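PDB 4TVI: aminotransferase, class IV from Brucella abortus, which probably catalyses transfer of the amino group of leucine, isoleucine or valine to 2-oxoglutarate, using pyridoxal 5'-phosphate as cofactor. Local coordinates for residues L78-A83 against R243-K248; E104-E109 against T143-C148; R190-A195 against T215-V220. One frame throughout, in Å; residues are numbered along the deposited sequence.

Contact 1 of 3, residues L78-A83 against R243-K248; sequences LDRHSA and RQRVIK
Gln244 OE1 is gripped by both terminal nitrogens of Arg80, NH2 at 2.8 Å and NH1 at 2.9 Å. The oxygen lies in the guanidinium plane, at the end of the group, so one acceptor spans two N-H groups and neither bond is straight. From the amide side the fit is more tilted: the two flat groups stand 69° apart, and both donors reach OE1 from the same face, NH1 from well above the carbonyl plane and NH2 nearer to it. The forked grip aims the end of the guanidinium at OE1, while Gln244 NE2, bound to the carbonyl of Asn239, sets which end of the amide is the oxygen. Arg80 sets out with CG anti to its carbonyl carbon (chi1 -59°) and bends at chi3 to bring its end across. Beside this pair, Arg245 NH2 comes within 4.3 Å of Arg80 CD, a loose contact. The Arg245 charge is answered by a salt bridge to Asp77, just ahead of helix 78-91. The Arg80-Gln244 pair joins helices 78-91 and 241-252, consistent with the seam between the small and large domains of this family; helix 297-310 packs on Arg245, and strand 219-224 packs on Arg243 and Ile247.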
ATOM      1  N   LEU A  78       1.317  14.494 -21.498  1.00 16.16           N
ATOM      2  CA  LEU A  78       2.483  14.416 -20.616  1.00 18.63           C
ATOM      3  C   LEU A  78       2.388  15.479 -19.523  1.00 19.39           C
ATOM      4  O   LEU A  78       2.815  15.257 -18.390  1.00 19.21           O
ATOM      5  CB  LEU A  78       3.791  14.579 -21.401  1.00 13.81           C
ATOM      6  CG  LEU A  78       5.071  14.698 -20.562  1.00 13.95           C
ATOM      7  CD1 LEU A  78       5.235  13.488 -19.640  1.00 13.90           C
ATOM      8  CD2 LEU A  78       6.295  14.857 -21.459  1.00 14.55           C
ATOM      9  N   ASP A  79       1.833  16.638 -19.869  1.00 19.05           N
ATOM     10  CA  ASP A  79       1.729  17.728 -18.911  1.00 17.14           C
ATOM     11  C   ASP A  79       0.747  17.382 -17.796  1.00 16.40           C
ATOM     12  O   ASP A  79       1.013  17.656 -16.625  1.00 16.17           O
ATOM     13  CB  ASP A  79       1.319  19.033 -19.605  1.00 15.47           C
ATOM     14  CG  ASP A  79       0.050  18.892 -20.442  1.00 19.36           C
ATOM     15  OD1 ASP A  79      -0.301  17.765 -20.845  1.00 22.34           O
ATOM     16  OD2 ASP A  79      -0.598  19.925 -20.707  1.00 20.29           O
ATOM     17  N   ARG A  80      -0.373  16.761 -18.158  1.00 14.33           N
ATOM     18  CA  ARG A  80      -1.380  16.383 -17.169  1.00 16.93           C
ATOM     19  C   ARG A  80      -0.866  15.278 -16.250  1.00 15.13           C
ATOM     20  O   ARG A  80      -1.069  15.324 -15.041  1.00 14.06           O
ATOM     21  CB  ARG A  80      -2.675  15.929 -17.849  1.00 15.35           C
ATOM     22  CG  ARG A  80      -3.314  16.976 -18.750  1.00 17.78           C
ATOM     23  CD  ARG A  80      -4.794  16.693 -18.922  1.00 18.56           C
ATOM     24  NE  ARG A  80      -5.533  16.862 -17.669  1.00 20.73           N
ATOM     25  CZ  ARG A  80      -6.766  16.406 -17.464  1.00 21.52           C
ATOM     26  NH1 ARG A  80      -7.394  15.743 -18.426  1.00 22.90           N
ATOM     27  NH2 ARG A  80      -7.370  16.609 -16.300  1.00 19.21           N
ATOM     28  N   HIS A  81      -0.200  14.288 -16.834  1.00 17.76           N
ATOM     29  CA  HIS A  81       0.376  13.193 -16.061  1.00 18.48           C
ATOM     30  C   HIS A  81       1.461  13.695 -15.111  1.00 19.10           C
ATOM     31  O   HIS A  81       1.588  13.203 -13.988  1.00 16.67           O
ATOM     32  CB  HIS A  81       0.936  12.114 -16.994  1.00 17.48           C
ATOM     33  CG  HIS A  81      -0.114  11.250 -17.622  1.00 16.23           C
ATOM     34  ND1 HIS A  81      -0.883  10.366 -16.895  1.00 16.22           N
ATOM     35  CD2 HIS A  81      -0.521  11.129 -18.909  1.00 16.37           C
ATOM     36  CE1 HIS A  81      -1.712   9.735 -17.705  1.00 15.53           C
ATOM     37  NE2 HIS A  81      -1.515  10.182 -18.934  1.00 14.30           N
ATOM     38  N   SER A  82       2.238  14.676 -15.564  1.00 19.21           N
ATOM     39  CA  SER A  82       3.280  15.269 -14.728  1.00 18.25           C
ATOM     40  C   SER A  82       2.665  15.980 -13.534  1.00 18.97           C
ATOM     41  O   SER A  82       3.152  15.858 -12.403  1.00 17.29           O
ATOM     42  CB  SER A  82       4.134  16.247 -15.533  1.00 13.39           C
ATOM     43  OG  SER A  82       4.802  15.576 -16.584  1.00 13.39           O
ATOM     44  N   ALA A  83       1.579  16.705 -13.787  1.00 16.40           N
ATOM     45  CA  ALA A  83       0.909  17.459 -12.738  1.00 14.65           C
ATOM     46  C   ALA A  83       0.287  16.539 -11.690  1.00 16.07           C
ATOM     47  O   ALA A  83       0.297  16.852 -10.501  1.00 19.24           O
ATOM     48  CB  ALA A  83      -0.153  18.367 -13.336  1.00 16.56           C
ATOM     49  N   ARG A 243      -8.950   8.603 -19.969  1.00 10.68           N
ATOM     50  CA  ARG A 243     -10.412   8.552 -19.913  1.00 14.13           C
ATOM     51  C   ARG A 243     -11.042   9.892 -20.280  1.00 12.68           C
ATOM     52  O   ARG A 243     -11.917   9.957 -21.144  1.00 13.52           O
ATOM     53  CB  ARG A 243     -10.868   8.132 -18.510  1.00 15.57           C
ATOM     54  CG  ARG A 243     -12.365   8.297 -18.243  1.00 14.82           C
ATOM     55  CD  ARG A 243     -12.651   8.217 -16.750  1.00 16.64           C
ATOM     56  NE  ARG A 243     -14.078   8.300 -16.467  1.00 19.05           N
ATOM     57  CZ  ARG A 243     -14.755   9.437 -16.376  1.00 19.38           C
ATOM     58  NH1 ARG A 243     -14.131  10.603 -16.531  1.00 18.13           N
ATOM     59  NH2 ARG A 243     -16.058   9.407 -16.133  1.00 20.90           N
ATOM     60  N   GLN A 244     -10.578  10.958 -19.633  1.00 12.38           N
ATOM     61  CA  GLN A 244     -11.092  12.300 -19.884  1.00 14.87           C
ATOM     62  C   GLN A 244     -10.831  12.737 -21.323  1.00 17.74           C
ATOM     63  O   GLN A 244     -11.670  13.387 -21.940  1.00 20.37           O
ATOM     64  CB  GLN A 244     -10.461  13.305 -18.919  1.00 17.16           C
ATOM     65  CG  GLN A 244     -10.772  13.053 -17.449  1.00 18.24           C
ATOM     66  CD  GLN A 244      -9.937  13.923 -16.530  1.00 19.66           C
ATOM     67  OE1 GLN A 244      -9.713  15.104 -16.801  1.00 18.02           O
ATOM     68  NE2 GLN A 244      -9.451  13.335 -15.443  1.00 21.01           N
ATOM     69  N   ARG A 245      -9.659  12.385 -21.846  1.00 18.44           N
ATOM     70  CA  ARG A 245      -9.297  12.761 -23.205  1.00 18.03           C
ATOM     71  C   ARG A 245     -10.217  12.082 -24.213  1.00 17.20           C
ATOM     72  O   ARG A 245     -10.690  12.719 -25.153  1.00 17.54           O
ATOM     73  CB  ARG A 245      -7.835  12.408 -23.500  1.00 16.72           C
ATOM     74  CG  ARG A 245      -7.373  12.837 -24.897  1.00 17.79           C
ATOM     75  CD  ARG A 245      -7.504  14.352 -25.076  1.00 18.32           C
ATOM     76  NE  ARG A 245      -6.679  15.073 -24.113  1.00 18.52           N
ATOM     77  CZ  ARG A 245      -6.674  16.393 -23.958  1.00 20.68           C
ATOM     78  NH1 ARG A 245      -7.460  17.159 -24.707  1.00 23.63           N
ATOM     79  NH2 ARG A 245      -5.878  16.947 -23.051  1.00 16.99           N
ATOM     80  N   VAL A 246     -10.467  10.790 -24.006  1.00 14.34           N
ATOM     81  CA  VAL A 246     -11.330  10.007 -24.890  1.00 14.91           C
ATOM     82  C   VAL A 246     -12.785  10.503 -24.849  1.00 16.82           C
ATOM     83  O   VAL A 246     -13.452  10.610 -25.889  1.00 16.55           O
ATOM     84  CB  VAL A 246     -11.272   8.504 -24.526  1.00 14.87           C
ATOM     85  CG1 VAL A 246     -12.397   7.721 -25.207  1.00 15.06           C
ATOM     86  CG2 VAL A 246      -9.908   7.922 -24.881  1.00 15.22           C
ATOM     87  N   ILE A 247     -13.264  10.831 -23.654  1.00 15.06           N
ATOM     88  CA  ILE A 247     -14.606  11.389 -23.504  1.00 18.80           C
ATOM     89  C   ILE A 247     -14.716  12.699 -24.277  1.00 22.13           C
ATOM     90  O   ILE A 247     -15.674  12.921 -25.013  1.00 24.18           O
ATOM     91  CB  ILE A 247     -14.959  11.639 -22.023  1.00 16.00           C
ATOM     92  CG1 ILE A 247     -15.122  10.313 -21.275  1.00 14.17           C
ATOM     93  CG2 ILE A 247     -16.223  12.462 -21.908  1.00 13.24           C
ATOM     94  CD1 ILE A 247     -15.292  10.490 -19.772  1.00 14.55           C
ATOM     95  N   LYS A 248     -13.716  13.555 -24.107  1.00 23.05           N
ATOM     96  CA  LYS A 248     -13.682  14.853 -24.767  1.00 21.99           C
ATOM     97  C   LYS A 248     -13.687  14.699 -26.287  1.00 21.31           C
ATOM     98  O   LYS A 248     -14.443  15.375 -26.982  1.00 21.05           O
ATOM     99  CB  LYS A 248     -12.451  15.643 -24.306  1.00 22.00           C
ATOM    100  CG  LYS A 248     -12.296  17.028 -24.919  1.00 26.58           C
ATOM    101  CD  LYS A 248     -11.108  17.760 -24.304  1.00 28.42           C
ATOM    102  CE  LYS A 248     -10.679  18.953 -25.151  1.00 34.26           C
ATOM    103  NZ  LYS A 248     -11.745  19.977 -25.291  1.00 37.35           N
TER

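Contact 2 of 3, residues E104-E109 against T143-C148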
ATOM      1  N   GLU A 104       7.978  17.399 -16.512  1.00 19.23           N
ATOM      2  CA  GLU A 104       7.773  17.278 -17.951  1.00 17.93           C
ATOM      3  C   GLU A 104       9.069  17.549 -18.714  1.00 17.68           C
ATOM      4  O   GLU A 104       9.434  16.799 -19.619  1.00 15.78           O
ATOM      5  CB  GLU A 104       6.676  18.233 -18.429  1.00 17.13           C
ATOM      6  CG  GLU A 104       6.521  18.264 -19.942  1.00 21.46           C
ATOM      7  CD  GLU A 104       5.339  19.106 -20.405  1.00 23.38           C
ATOM      8  OE1 GLU A 104       4.578  19.604 -19.552  1.00 22.26           O
ATOM      9  OE2 GLU A 104       5.169  19.260 -21.633  1.00 28.33           O
ATOM     10  N   ALA A 105       9.753  18.624 -18.337  1.00 18.72           N
ATOM     11  CA  ALA A 105      11.006  19.011 -18.977  1.00 22.17           C
ATOM     12  C   ALA A 105      12.064  17.925 -18.798  1.00 21.29           C
ATOM     13  O   ALA A 105      12.796  17.591 -19.728  1.00 20.25           O
ATOM     14  CB  ALA A 105      11.501  20.332 -18.421  1.00 17.91           C
ATOM     15  N   LEU A 106      12.132  17.377 -17.592  1.00 19.86           N
ATOM     16  CA  LEU A 106      13.066  16.301 -17.282  1.00 20.40           C
ATOM     17  C   LEU A 106      12.741  15.044 -18.094  1.00 20.07           C
ATOM     18  O   LEU A 106      13.638  14.370 -18.603  1.00 18.02           O
ATOM     19  CB  LEU A 106      13.032  15.994 -15.785  1.00 17.75           C
ATOM     20  CG  LEU A 106      14.082  15.020 -15.257  1.00 21.48           C
ATOM     21  CD1 LEU A 106      15.472  15.612 -15.418  1.00 21.15           C
ATOM     22  CD2 LEU A 106      13.797  14.676 -13.804  1.00 20.33           C
ATOM     23  N   ALA A 107      11.452  14.743 -18.217  1.00 19.60           N
ATOM     24  CA  ALA A 107      11.007  13.601 -19.012  1.00 21.56           C
ATOM     25  C   ALA A 107      11.465  13.724 -20.465  1.00 22.11           C
ATOM     26  O   ALA A 107      11.971  12.765 -21.050  1.00 21.69           O
ATOM     27  CB  ALA A 107       9.494  13.469 -18.945  1.00 21.39           C
ATOM     28  N   ARG A 108      11.302  14.913 -21.038  1.00 16.49           N
ATOM     29  CA  ARG A 108      11.674  15.135 -22.430  1.00 17.85           C
ATOM     30  C   ARG A 108      13.181  14.998 -22.624  1.00 19.82           C
ATOM     31  O   ARG A 108      13.644  14.540 -23.671  1.00 18.74           O
ATOM     32  CB  ARG A 108      11.200  16.510 -22.914  1.00 17.51           C
ATOM     33  CG  ARG A 108       9.683  16.670 -22.878  1.00 16.80           C
ATOM     34  CD  ARG A 108       9.206  17.854 -23.706  1.00 17.26           C
ATOM     35  NE  ARG A 108       7.765  18.045 -23.552  1.00 18.18           N
ATOM     36  CZ  ARG A 108       6.837  17.394 -24.248  1.00 20.21           C
ATOM     37  NH1 ARG A 108       7.190  16.494 -25.158  1.00 19.95           N
ATOM     38  NH2 ARG A 108       5.550  17.635 -24.024  1.00 20.57           N
ATOM     39  N   GLU A 109      13.940  15.399 -21.610  1.00 21.45           N
ATOM     40  CA  GLU A 109      15.388  15.262 -21.650  1.00 23.51           C
ATOM     41  C   GLU A 109      15.765  13.786 -21.629  1.00 21.53           C
ATOM     42  O   GLU A 109      16.611  13.337 -22.406  1.00 20.63           O
ATOM     43  CB  GLU A 109      16.039  16.007 -20.477  1.00 24.04           C
ATOM     44  CG  GLU A 109      15.967  17.522 -20.601  1.00 28.27           C
ATOM     45  CD  GLU A 109      16.453  18.254 -19.365  1.00 31.56           C
ATOM     46  OE1 GLU A 109      16.669  17.601 -18.321  1.00 33.46           O
ATOM     47  OE2 GLU A 109      16.611  19.493 -19.436  1.00 31.51           O
ATOM     48  N   THR A 143      10.884  13.880   1.365  1.00 17.00           N
ATOM     49  CA  THR A 143      10.408  13.422   0.060  1.00 17.37           C
ATOM     50  C   THR A 143      11.534  13.390  -0.968  1.00 20.10           C
ATOM     51  O   THR A 143      12.335  14.328  -1.053  1.00 16.62           O
ATOM     52  CB  THR A 143       9.268  14.320  -0.469  1.00 17.94           C
ATOM     53  OG1 THR A 143       8.157  14.260   0.434  1.00 17.98           O
ATOM     54  CG2 THR A 143       8.805  13.859  -1.848  1.00 17.09           C
ATOM     55  N   ASP A 144      11.621  12.289  -1.713  1.00 15.59           N
ATOM     56  CA  ASP A 144      12.591  12.181  -2.795  1.00 20.09           C
ATOM     57  C   ASP A 144      11.888  11.802  -4.098  1.00 18.22           C
ATOM     58  O   ASP A 144      10.720  11.422  -4.095  1.00 14.80           O
ATOM     59  CB  ASP A 144      13.683  11.163  -2.452  1.00 18.57           C
ATOM     60  CG  ASP A 144      14.999  11.460  -3.160  1.00 21.80           C
ATOM     61  OD1 ASP A 144      15.023  12.338  -4.055  1.00 21.31           O
ATOM     62  OD2 ASP A 144      16.016  10.830  -2.807  1.00 21.06           O
ATOM     63  N   PHE A 145      12.616  11.893  -5.205  1.00 17.84           N
ATOM     64  CA  PHE A 145      12.033  11.714  -6.529  1.00 17.07           C
ATOM     65  C   PHE A 145      12.859  10.784  -7.404  1.00 18.53           C
ATOM     66  O   PHE A 145      14.084  10.715  -7.278  1.00 22.67           O
ATOM     67  CB  PHE A 145      11.882  13.080  -7.206  1.00 16.68           C
ATOM     68  CG  PHE A 145      11.437  13.018  -8.643  1.00 17.57           C
ATOM     69  CD1 PHE A 145      10.095  12.894  -8.963  1.00 15.33           C
ATOM     70  CD2 PHE A 145      12.358  13.124  -9.673  1.00 18.57           C
ATOM     71  CE1 PHE A 145       9.681  12.854 -10.279  1.00 15.66           C
ATOM     72  CE2 PHE A 145      11.948  13.086 -11.000  1.00 18.30           C
ATOM     73  CZ  PHE A 145      10.611  12.950 -11.302  1.00 17.47           C
ATOM     74  N   ALA A 146      12.184  10.065  -8.291  1.00 14.94           N
ATOM     75  CA  ALA A 146      12.865   9.321  -9.341  1.00 17.93           C
ATOM     76  C   ALA A 146      11.967   9.245 -10.566  1.00 18.65           C
ATOM     77  O   ALA A 146      10.746   9.126 -10.447  1.00 18.38           O
ATOM     78  CB  ALA A 146      13.260   7.931  -8.868  1.00 14.46           C
ATOM     79  N   LEU A 147      12.575   9.342 -11.742  1.00 17.75           N
ATOM     80  CA  LEU A 147      11.843   9.271 -13.000  1.00 18.53           C
ATOM     81  C   LEU A 147      12.366   8.107 -13.833  1.00 20.04           C
ATOM     82  O   LEU A 147      13.488   8.146 -14.337  1.00 22.57           O
ATOM     83  CB  LEU A 147      11.975  10.583 -13.771  1.00 18.07           C
ATOM     84  CG  LEU A 147      11.257  10.677 -15.117  1.00 18.30           C
ATOM     85  CD1 LEU A 147       9.756  10.434 -14.948  1.00 14.51           C
ATOM     86  CD2 LEU A 147      11.521  12.031 -15.745  1.00 17.94           C
ATOM     87  N   CYS A 148      11.548   7.073 -13.978  1.00 19.08           N
ATOM     88  CA  CYS A 148      11.982   5.859 -14.661  1.00 19.54           C
ATOM     89  C   CYS A 148      11.395   5.760 -16.065  1.00 19.56           C
ATOM     90  O   CYS A 148      10.171   5.757 -16.244  1.00 19.47           O
ATOM     91  CB  CYS A 148      11.592   4.627 -13.834  1.00 16.69           C
ATOM     92  SG  CYS A 148      12.182   3.055 -14.506  1.00 20.84           S
TER
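Leu106 puts its CD2 methyl 3.7 Å from Phe145 CE2, at the edge of the ring and close to its plane, the two side chains reaching for each other from opposing directions. It thus abuts the rim and does not lie over a face of the phenyl. The same leucine slides past Leu147, its CG 4.0 Å from Leu147 CD2. One residue on, Ala107 takes that methyl against its backbone: Leu147 CD2 lies 3.7 Å from Ala107 CA and 4.1 Å from Ala107 CB. The short alanine side chain lets the leucine methyl come close to the helix, where Ala107 CA and Leu147 CA, the nearest CA pair of the two segments, are 7.5 Å apart. Leu147 reaches there with CG anti to its backbone N (chi1 -180°). Arg108, on the solvent side, turns back one helical turn and binds Glu104, with its NH2 2.9 Å from Glu104 OE2 in an intrahelical salt bridge. No hydrogen bond crosses the interface; the meeting is wholly apolar. The axes of the two short segments approach to 9.8 Å and run at 40° to each other; helix 100-111 packs on the antiparallel sheet. There strand 143-151 lies between strands 35-39 and 120-128; Tyr38 touches Leu106, Tyr126 meets the Phe145 ring, and helix 78-91 packs against Glu104 and Arg108.

Contact 3 of 3, residues R190-A195 against T215-V220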
ATOM      1  N   ARG A 190      -4.626  -8.964  -6.367  1.00 16.16           N
ATOM      2  CA  ARG A 190      -5.383 -10.158  -6.003  1.00 18.32           C
ATOM      3  C   ARG A 190      -6.609 -10.337  -6.909  1.00 15.23           C
ATOM      4  O   ARG A 190      -7.001 -11.465  -7.201  1.00 15.89           O
ATOM      5  CB  ARG A 190      -5.777 -10.135  -4.521  1.00 19.67           C
ATOM      6  CG  ARG A 190      -6.579  -8.937  -4.063  1.00 20.17           C
ATOM      7  CD  ARG A 190      -6.938  -9.046  -2.576  1.00 20.87           C
ATOM      8  NE  ARG A 190      -7.856  -7.982  -2.167  1.00 22.91           N
ATOM      9  CZ  ARG A 190      -8.521  -7.960  -1.015  1.00 21.46           C
ATOM     10  NH1 ARG A 190      -8.388  -8.950  -0.137  1.00 16.53           N
ATOM     11  NH2 ARG A 190      -9.338  -6.953  -0.748  1.00 24.16           N
ATOM     12  N   MET A 191      -7.204  -9.236  -7.357  1.00 14.59           N
ATOM     13  CA  MET A 191      -8.307  -9.313  -8.315  1.00 17.27           C
ATOM     14  C   MET A 191      -7.822  -9.948  -9.611  1.00 17.25           C
ATOM     15  O   MET A 191      -8.494 -10.802 -10.191  1.00 18.80           O
ATOM     16  CB  MET A 191      -8.886  -7.926  -8.606  1.00 17.59           C
ATOM     17  CG  MET A 191      -9.524  -7.235  -7.412  1.00 19.64           C
ATOM     18  SD  MET A 191      -9.922  -5.524  -7.813  1.00 20.10           S
ATOM     19  CE  MET A 191     -10.578  -4.936  -6.251  1.00 13.95           C
ATOM     20  N   LEU A 192      -6.650  -9.517 -10.062  1.00 16.48           N
ATOM     21  CA  LEU A 192      -6.057 -10.053 -11.278  1.00 18.15           C
ATOM     22  C   LEU A 192      -5.720 -11.523 -11.097  1.00 20.97           C
ATOM     23  O   LEU A 192      -5.958 -12.334 -11.994  1.00 20.80           O
ATOM     24  CB  LEU A 192      -4.806  -9.260 -11.660  1.00 17.15           C
ATOM     25  CG  LEU A 192      -5.101  -7.853 -12.183  1.00 17.26           C
ATOM     26  CD1 LEU A 192      -3.836  -7.028 -12.237  1.00 17.53           C
ATOM     27  CD2 LEU A 192      -5.738  -7.932 -13.562  1.00 17.31           C
ATOM     28  N   ARG A 193      -5.184 -11.865  -9.925  1.00 20.33           N
ATOM     29  CA  ARG A 193      -4.880 -13.255  -9.604  1.00 21.87           C
ATOM     30  C   ARG A 193      -6.149 -14.100  -9.693  1.00 20.02           C
ATOM     31  O   ARG A 193      -6.148 -15.196 -10.255  1.00 19.74           O
ATOM     32  CB  ARG A 193      -4.264 -13.378  -8.207  1.00 26.73           C
ATOM     33  CG  ARG A 193      -4.081 -14.825  -7.754  1.00 34.46           C
ATOM     34  CD  ARG A 193      -3.928 -14.934  -6.241  1.00 38.80           C
ATOM     35  NE  ARG A 193      -4.987 -14.214  -5.535  1.00 39.75           N
ATOM     36  CZ  ARG A 193      -6.202 -14.701  -5.296  1.00 40.73           C
ATOM     37  NH1 ARG A 193      -6.529 -15.921  -5.706  1.00 41.95           N
ATOM     38  NH2 ARG A 193      -7.093 -13.961  -4.646  1.00 39.02           N
ATOM     39  N   GLU A 194      -7.234 -13.578  -9.134  1.00 18.51           N
ATOM     40  CA  GLU A 194      -8.512 -14.280  -9.170  1.00 19.56           C
ATOM     41  C   GLU A 194      -9.025 -14.446 -10.599  1.00 19.55           C
ATOM     42  O   GLU A 194      -9.486 -15.522 -10.983  1.00 18.99           O
ATOM     43  CB  GLU A 194      -9.553 -13.525  -8.341  1.00 19.66           C
ATOM     44  CG  GLU A 194     -10.705 -14.384  -7.855  1.00 23.40           C
ATOM     45  CD  GLU A 194     -11.686 -13.596  -7.009  1.00 26.01           C
ATOM     46  OE1 GLU A 194     -11.977 -12.434  -7.362  1.00 25.83           O
ATOM     47  OE2 GLU A 194     -12.162 -14.132  -5.993  1.00 29.63           O
ATOM     48  N   ALA A 195      -8.924 -13.382 -11.388  1.00 21.08           N
ATOM     49  CA  ALA A 195      -9.375 -13.419 -12.774  1.00 20.96           C
ATOM     50  C   ALA A 195      -8.586 -14.456 -13.561  1.00 22.50           C
ATOM     51  O   ALA A 195      -9.157 -15.274 -14.285  1.00 19.48           O
ATOM     52  CB  ALA A 195      -9.237 -12.045 -13.417  1.00 16.93           C
ATOM     53  N   THR A 215     -11.841  -1.491 -14.407  1.00 15.81           N
ATOM     54  CA  THR A 215     -11.253  -2.821 -14.391  1.00 17.29           C
ATOM     55  C   THR A 215     -10.190  -2.836 -13.303  1.00 15.99           C
ATOM     56  O   THR A 215     -10.004  -1.842 -12.609  1.00 16.11           O
ATOM     57  CB  THR A 215     -10.646  -3.227 -15.756  1.00 16.33           C
ATOM     58  OG1 THR A 215      -9.309  -2.730 -15.862  1.00 14.87           O
ATOM     59  CG2 THR A 215     -11.495  -2.686 -16.910  1.00 16.55           C
ATOM     60  N   ALA A 216      -9.480  -3.946 -13.160  1.00 17.04           N
ATOM     61  CA  ALA A 216      -8.457  -4.039 -12.126  1.00 17.55           C
ATOM     62  C   ALA A 216      -7.216  -3.222 -12.480  1.00 18.84           C
ATOM     63  O   ALA A 216      -6.347  -3.016 -11.635  1.00 22.60           O
ATOM     64  CB  ALA A 216      -8.084  -5.487 -11.882  1.00 17.90           C
ATOM     65  N   THR A 217      -7.126  -2.767 -13.726  1.00 18.54           N
ATOM     66  CA  THR A 217      -5.934  -2.051 -14.187  1.00 19.50           C
ATOM     67  C   THR A 217      -6.213  -0.726 -14.895  1.00 20.31           C
ATOM     68  O   THR A 217      -5.274  -0.002 -15.242  1.00 20.66           O
ATOM     69  CB  THR A 217      -5.117  -2.902 -15.176  1.00 20.46           C
ATOM     70  OG1 THR A 217      -5.910  -3.152 -16.346  1.00 19.30           O
ATOM     71  CG2 THR A 217      -4.690  -4.226 -14.547  1.00 19.78           C
ATOM     72  N   SER A 218      -7.483  -0.415 -15.138  1.00 16.27           N
ATOM     73  CA  SER A 218      -7.802   0.699 -16.029  1.00 15.45           C
ATOM     74  C   SER A 218      -9.264   1.127 -15.991  1.00 17.16           C
ATOM     75  O   SER A 218     -10.135   0.337 -15.639  1.00 13.68           O
ATOM     76  CB  SER A 218      -7.439   0.312 -17.459  1.00 16.98           C
ATOM     77  OG  SER A 218      -8.161  -0.849 -17.843  1.00 18.43           O
ATOM     78  N   ASN A 219      -9.527   2.368 -16.399  1.00 14.91           N
ATOM     79  CA  ASN A 219     -10.896   2.851 -16.549  1.00 16.52           C
ATOM     80  C   ASN A 219     -11.634   2.019 -17.578  1.00 17.30           C
ATOM     81  O   ASN A 219     -11.022   1.498 -18.508  1.00 19.49           O
ATOM     82  CB  ASN A 219     -10.913   4.326 -16.954  1.00 13.99           C
ATOM     83  CG  ASN A 219     -10.459   5.234 -15.837  1.00 16.76           C
ATOM     84  OD1 ASN A 219      -9.505   5.991 -15.989  1.00 13.29           O
ATOM     85  ND2 ASN A 219     -11.151   5.168 -14.699  1.00 17.14           N
ATOM     86  N   VAL A 220     -12.944   1.878 -17.405  1.00 17.03           N
ATOM     87  CA  VAL A 220     -13.727   1.029 -18.294  1.00 15.78           C
ATOM     88  C   VAL A 220     -14.831   1.834 -18.969  1.00 14.87           C
ATOM     89  O   VAL A 220     -15.354   2.797 -18.403  1.00 12.09           O
ATOM     90  CB  VAL A 220     -14.323  -0.182 -17.536  1.00 19.79           C
ATOM     91  CG1 VAL A 220     -15.451   0.253 -16.602  1.00 17.57           C
ATOM     92  CG2 VAL A 220     -14.803  -1.257 -18.510  1.00 22.09           C
TER
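The turn between strands 212-215 and 219-224 meets helix 185-198 through Ala216 and Thr217, which rest on Met191 and Leu192. Ala216 points its methyl toward the helix, where Leu192 CD2 lies 3.8 Å from Ala216 CB, with Leu192 CG equally near. Met191 adds only its root to this patch, Met191 CB standing 4.2 Å from Ala216 CB. The CD1 branch of Leu192 makes the closer contact with the next residue: Leu192 CD1 touches Thr217 CG2 at 3.7 Å, the two side chains crossing at about a right angle. Leu192 thus straddles both turn residues with its isobutyl fork. In Thr217 the methyl stands anti to the carbonyl carbon (chi1 63° for OG1), which turns it to the leucine and sends the hydroxyl to Asn202 ND2.

The connection opens with an ST turn: Thr215 OG1 accepts from Thr217 N at 3.1 Å, an almost straight bond (165°). The same hydroxyl is paired with Ser218 OG at 3.0 Å, and the backbone closes the loop with Thr215 N bonded to Ser218 O at 2.8 Å. Residues from Glu214 through Asn219 and Val220 fit the start of the signature sequence of class IV aminotransferases, a region that in relatives lies close to the cofactor; here the pyridoxal phosphate is carried by Lys180, a few residues ahead of the helix. Asn202 also receives Ala216 N on its OD1, and Asn188 ND2 binds Ala216 O, so the peptide groups on both sides of the buried alanine are held by side chains. Val136 of the second subunit packs on both Leu192 and Thr217, carrying the apolar patch into the dimer interface, while Arg190 NH2 bonds to the carbonyl of Leu172 of that subunit.

Contact 1 is a surface contact, held by one arginine and one glutamine amide, whereas contacts 2 and 3 are buried and meet through aliphatic groups, with a phenyl edge added in contact 2, and no hydrogen bond across. Contacts 1 and 2 share a neighbourhood: their helices 78-91 and 100-111 follow each other in the chain and pack through Leu78, Asp79 and Ser82 on Glu104. Contacts 1 and 3 adjoin where Arg243 lies on Asn219. Contacts 2 and 3 stay about 17 Å apart at their nearest atoms, on opposite sides of the chain's centre: one packs a helix on the five-stranded antiparallel sheet, the other a helix on a turn of the mixed sheet.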